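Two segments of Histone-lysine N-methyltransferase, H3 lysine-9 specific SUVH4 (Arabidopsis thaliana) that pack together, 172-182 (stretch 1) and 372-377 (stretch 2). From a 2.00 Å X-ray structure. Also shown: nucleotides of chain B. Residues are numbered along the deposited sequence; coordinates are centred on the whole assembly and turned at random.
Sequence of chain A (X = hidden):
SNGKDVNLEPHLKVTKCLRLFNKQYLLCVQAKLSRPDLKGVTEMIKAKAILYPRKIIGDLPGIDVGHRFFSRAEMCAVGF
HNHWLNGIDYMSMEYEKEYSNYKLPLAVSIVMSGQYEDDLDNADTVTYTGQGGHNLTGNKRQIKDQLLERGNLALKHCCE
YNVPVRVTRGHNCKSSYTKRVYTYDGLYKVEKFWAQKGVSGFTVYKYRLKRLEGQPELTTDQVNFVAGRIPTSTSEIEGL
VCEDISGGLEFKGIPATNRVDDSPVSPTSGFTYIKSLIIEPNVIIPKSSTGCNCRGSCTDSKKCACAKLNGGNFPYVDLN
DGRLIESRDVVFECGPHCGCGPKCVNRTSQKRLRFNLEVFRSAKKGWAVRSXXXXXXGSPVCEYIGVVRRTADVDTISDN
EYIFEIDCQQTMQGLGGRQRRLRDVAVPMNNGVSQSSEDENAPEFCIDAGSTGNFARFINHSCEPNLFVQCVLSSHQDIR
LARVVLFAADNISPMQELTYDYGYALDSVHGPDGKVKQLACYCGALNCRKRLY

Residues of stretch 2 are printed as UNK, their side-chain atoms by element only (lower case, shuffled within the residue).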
# COMPACT_ATOMS: atom_id res chain seq x y z
N ASN A 172 -16.48 5.40 1.96
CA ASN A 172 -16.77 4.48 0.87
C ASN A 172 -15.88 4.80 -0.31
O ASN A 172 -15.63 5.96 -0.60
CB ASN A 172 -18.24 4.57 0.46
CG ASN A 172 -19.14 3.78 1.38
OD1 ASN A 172 -18.70 2.83 2.03
ND2 ASN A 172 -20.41 4.17 1.45
N CYS A 173 -15.40 3.75 -0.97
CA CYS A 173 -14.57 3.92 -2.16
C CYS A 173 -15.24 3.29 -3.38
O CYS A 173 -15.71 2.16 -3.32
CB CYS A 173 -13.20 3.24 -1.95
SG CYS A 173 -12.15 4.03 -0.75
N LYS A 174 -15.28 4.03 -4.48
CA LYS A 174 -15.63 3.44 -5.76
C LYS A 174 -14.33 3.06 -6.45
O LYS A 174 -13.80 3.80 -7.27
CB LYS A 174 -16.47 4.39 -6.62
CG LYS A 174 -16.20 5.87 -6.39
CD LYS A 174 -17.32 6.71 -6.99
CE LYS A 174 -17.49 8.05 -6.28
NZ LYS A 174 -16.48 9.06 -6.72
N SER A 175 -13.82 1.90 -6.06
CA SER A 175 -12.53 1.42 -6.53
C SER A 175 -12.70 -0.03 -6.94
O SER A 175 -13.60 -0.71 -6.44
CB SER A 175 -11.50 1.52 -5.40
OG SER A 175 -10.18 1.53 -5.90
N SER A 176 -11.85 -0.49 -7.85
CA SER A 176 -11.90 -1.88 -8.30
C SER A 176 -11.75 -2.86 -7.14
O SER A 176 -12.41 -3.90 -7.10
CB SER A 176 -10.82 -2.15 -9.36
OG SER A 176 -11.13 -1.54 -10.61
N TYR A 177 -10.83 -2.54 -6.22
CA TYR A 177 -10.39 -3.47 -5.21
C TYR A 177 -10.61 -3.10 -3.77
O TYR A 177 -10.58 -3.95 -2.92
CB TYR A 177 -8.91 -3.72 -5.42
CG TYR A 177 -8.59 -4.20 -6.80
CD1 TYR A 177 -9.29 -5.23 -7.37
CD2 TYR A 177 -7.59 -3.63 -7.53
CE1 TYR A 177 -9.00 -5.68 -8.63
CE2 TYR A 177 -7.30 -4.06 -8.79
CZ TYR A 177 -8.01 -5.09 -9.34
OH TYR A 177 -7.73 -5.52 -10.59
N THR A 178 -10.79 -1.82 -3.50
CA THR A 178 -10.92 -1.36 -2.13
C THR A 178 -12.29 -0.79 -1.87
O THR A 178 -12.63 0.23 -2.38
CB THR A 178 -9.93 -0.24 -1.88
OG1 THR A 178 -8.70 -0.54 -2.52
CG2 THR A 178 -9.71 -0.03 -0.39
N LYS A 179 -13.08 -1.48 -1.12
CA LYS A 179 -14.39 -1.00 -0.81
C LYS A 179 -14.46 0.18 0.16
O LYS A 179 -15.27 1.05 0.02
CB LYS A 179 -15.22 -2.17 -0.34
CG LYS A 179 -15.49 -3.19 -1.44
CD LYS A 179 -16.75 -2.83 -2.19
CE LYS A 179 -17.27 -3.99 -3.01
NZ LYS A 179 -17.90 -4.98 -2.11
N ARG A 180 -13.63 0.11 1.18
CA ARG A 180 -13.61 1.08 2.25
C ARG A 180 -12.21 1.46 2.73
O ARG A 180 -11.31 0.68 2.68
CB ARG A 180 -14.45 0.60 3.41
CG ARG A 180 -15.05 1.75 4.17
CD ARG A 180 -16.50 1.55 4.56
NE ARG A 180 -16.49 1.34 5.96
CZ ARG A 180 -17.54 1.07 6.70
NH1 ARG A 180 -18.73 0.99 6.14
NH2 ARG A 180 -17.38 0.88 7.97
N VAL A 181 -12.07 2.70 3.16
CA VAL A 181 -10.83 3.18 3.70
C VAL A 181 -11.09 4.00 4.96
O VAL A 181 -12.12 4.60 5.07
CB VAL A 181 -10.08 3.98 2.65
CG1 VAL A 181 -10.75 5.28 2.39
CG2 VAL A 181 -8.67 4.22 3.07
N TYR A 182 -10.17 3.98 5.89
CA TYR A 182 -10.32 4.69 7.15
C TYR A 182 -9.22 5.74 7.26
O TYR A 182 -8.05 5.40 7.19
CB TYR A 182 -10.25 3.70 8.31
CG TYR A 182 -11.40 2.72 8.31
CD1 TYR A 182 -11.30 1.50 7.64
CD2 TYR A 182 -12.60 3.04 8.94
CE1 TYR A 182 -12.38 0.60 7.62
CE2 TYR A 182 -13.68 2.15 8.92
CZ TYR A 182 -13.56 0.93 8.26
OH TYR A 182 -14.64 0.05 8.25
N UNK A 372 -3.98 6.85 -10.00
CA UNK A 372 -5.24 7.56 -9.78
C UNK A 372 -6.18 6.73 -8.93
O UNK A 372 -7.22 7.21 -8.50
c UNK A 372 -7.01 10.15 -15.01
c UNK A 372 -5.92 7.89 -11.10
c UNK A 372 -4.15 9.70 -11.49
c UNK A 372 -6.10 11.17 -15.32
c UNK A 372 -5.29 9.02 -11.84
c UNK A 372 -5.76 9.62 -13.04
c UNK A 372 -4.86 10.65 -13.38
n UNK A 372 -3.89 10.68 -12.42
c UNK A 372 -5.02 11.43 -14.52
c UNK A 372 -6.85 9.37 -13.88
N UNK A 373 -5.82 5.48 -8.69
CA UNK A 373 -6.64 4.61 -7.86
C UNK A 373 -5.80 3.86 -6.85
O UNK A 373 -4.57 3.85 -6.91
c UNK A 373 -7.64 2.34 -10.89
c UNK A 373 -6.88 3.39 -10.10
o UNK A 373 -8.54 1.69 -10.30
o UNK A 373 -7.34 2.15 -12.08
c UNK A 373 -7.45 3.63 -8.72
N UNK A 374 -6.49 3.21 -5.91
CA UNK A 374 -5.85 2.43 -4.87
C UNK A 374 -5.13 1.22 -5.44
O UNK A 374 -5.65 0.55 -6.32
c UNK A 374 -7.05 4.61 -1.07
c UNK A 374 -8.24 5.26 -1.36
o UNK A 374 -8.66 6.30 -0.56
c UNK A 374 -6.63 3.57 -1.88
c UNK A 374 -7.39 3.14 -2.97
c UNK A 374 -9.01 4.86 -2.43
c UNK A 374 -6.91 2.00 -3.85
c UNK A 374 -8.58 3.81 -3.23
N UNK A 375 -3.91 0.99 -4.95
CA UNK A 375 -3.13 -0.19 -5.33
C UNK A 375 -2.86 -1.08 -4.10
O UNK A 375 -2.11 -0.70 -3.20
c UNK A 375 -2.03 1.06 -7.21
c UNK A 375 -1.00 -1.06 -6.34
c UNK A 375 -0.77 1.49 -7.92
c UNK A 375 -1.79 0.19 -5.98
N UNK A 376 -3.50 -2.26 -4.05
CA UNK A 376 -3.30 -3.16 -2.91
C UNK A 376 -1.88 -3.73 -2.89
O UNK A 376 -1.29 -3.99 -3.94
c UNK A 376 -4.31 -4.29 -3.17
c UNK A 376 -5.32 -3.69 -4.11
c UNK A 376 -4.53 -2.76 -4.98
N UNK A 377 -1.35 -3.92 -1.69
CA UNK A 377 -0.03 -4.51 -1.50
C UNK A 377 0.02 -5.90 -2.12
O UNK A 377 -0.86 -6.72 -1.86
c UNK A 377 0.31 -4.58 -0.01
P DA B 8 -17.46 0.04 11.49
OP1 DA B 8 -16.47 1.04 11.74
OP2 DA B 8 -17.96 -0.13 10.18
O5' DA B 8 -16.71 -1.28 11.93
C5' DA B 8 -17.23 -2.55 11.58
C4' DA B 8 -16.14 -3.41 11.00
O4' DA B 8 -16.51 -4.79 11.17
C3' DA B 8 -15.96 -3.24 9.50
O3' DA B 8 -14.62 -3.59 9.15
C2' DA B 8 -17.03 -4.16 8.95
C1' DA B 8 -17.20 -5.23 10.02
N9 DA B 8 -18.56 -5.55 10.42
C8 DA B 8 -19.65 -4.73 10.51
N7 DA B 8 -20.73 -5.33 10.96
C5 DA B 8 -20.31 -6.63 11.19
C6 DA B 8 -20.98 -7.77 11.68
N6 DA B 8 -22.26 -7.77 12.04
N1 DA B 8 -20.27 -8.91 11.80
C2 DA B 8 -18.99 -8.90 11.43
N3 DA B 8 -18.25 -7.90 10.97
C4 DA B 8 -18.98 -6.78 10.87
P DT B 9 -13.98 -3.39 7.75
OP1 DT B 9 -12.57 -3.44 7.89
OP2 DT B 9 -14.60 -2.26 7.14
O5' DT B 9 -14.45 -4.69 6.99
C5' DT B 9 -13.89 -5.96 7.30
C4' DT B 9 -14.68 -7.08 6.66
O4' DT B 9 -15.93 -7.25 7.34
C3' DT B 9 -15.04 -6.91 5.19
O3' DT B 9 -14.11 -7.61 4.39
C2' DT B 9 -16.43 -7.53 5.07
C1' DT B 9 -16.78 -7.96 6.48
N1 DT B 9 -18.14 -7.69 6.90
C2 DT B 9 -18.89 -8.71 7.43
O2 DT B 9 -18.49 -9.85 7.51
N3 DT B 9 -20.14 -8.35 7.85
C4 DT B 9 -20.69 -7.09 7.81
O4 DT B 9 -21.82 -6.91 8.24
C5 DT B 9 -19.85 -6.06 7.27
C7 DT B 9 -20.38 -4.66 7.17
C6 DT B 9 -18.63 -6.40 6.86

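Position 372 carries ten side-chain atoms: one carbon, then fused five- and six-membered rings holding eight carbons and one nitrogen. It is out of reach of stretch 1 and takes no part in the packing. An indole is the only standard side chain of that build, so the residue is Trp-372.

Position 373 has three carbons in an unbranched chain, the last bearing two oxygens. Its CB lies 4.5 Å from OG of Ser-175, and one of the two oxygens at 373 is 4.2 Å from OG of Ser-176, too far for a hydrogen bond. A carboxylate at the end of a chain that long identifies Glu-373. Ser-176 is poorly ordered, so the 4.2 Å between its OG and OE2 of Glu-373 deserves little weight.

Position 374 shows one carbon followed by a six-carbon ring with an oxygen on the ring atom opposite the attachment point. The CB of 374 sits 3.4 Å from OG1 of Thr-178. One ring carbon of 374 lies 3.9 Å from OG of Ser-175, which is near the ring plane, and another is 3.7 Å from SG of Cys-173. At the far end, the ring oxygen of 374 lies 3.8 Å from CG1 of Val-181. A phenol fits, and a phenylalanine ring would lack the oxygen: the residue is Tyr-374. SG of Cys-173 is 4.6 Å from the centroid of the Tyr-374 ring and 48° off its normal, an oblique sulfur-aromatic contact.

Position 375 has four carbons, forked at the first, with one arm two carbons long. Its CA-to-CB bond points away from stretch 1, and it makes no contact. Branching at the beta carbon gives Ile-375 rather than leucine.

Position 376 has three carbons that close a ring onto the backbone nitrogen. One ring carbon of 376 meets CB of Tyr-177 at 3.8 Å, an apolar contact, while another lies obliquely to the tyrosine ring. The closed ring defines Pro-376; the two carbons are its CG and CD.

Position 377 has a single side-chain carbon and is out of reach, hence Ala-377 by its atom count.

The contact buries 343 Å² in total, and Tyr-374 has the largest covered area of any residue, 110 Å². Its side chain reaches across stretch 1 from Thr-178 near CB to Val-181 near the hydroxyl, with Pro-376 adding a second apolar patch against Tyr-177. No hydrogen bond crosses the interface, and the buried N of Tyr-374 has no partner in the model. Packing therefore rests on van der Waals fit and the sulfur-aromatic approach. Within stretch 1, the backbone bond from N of Cys-173 to O of Lys-179, 2.9 Å, ties the two ends of the segment that carries Cys-173, Ser-175, Tyr-177 and Thr-178; Val-181 belongs to the strand that follows.

Stretch 2 372-377: WEYIPA
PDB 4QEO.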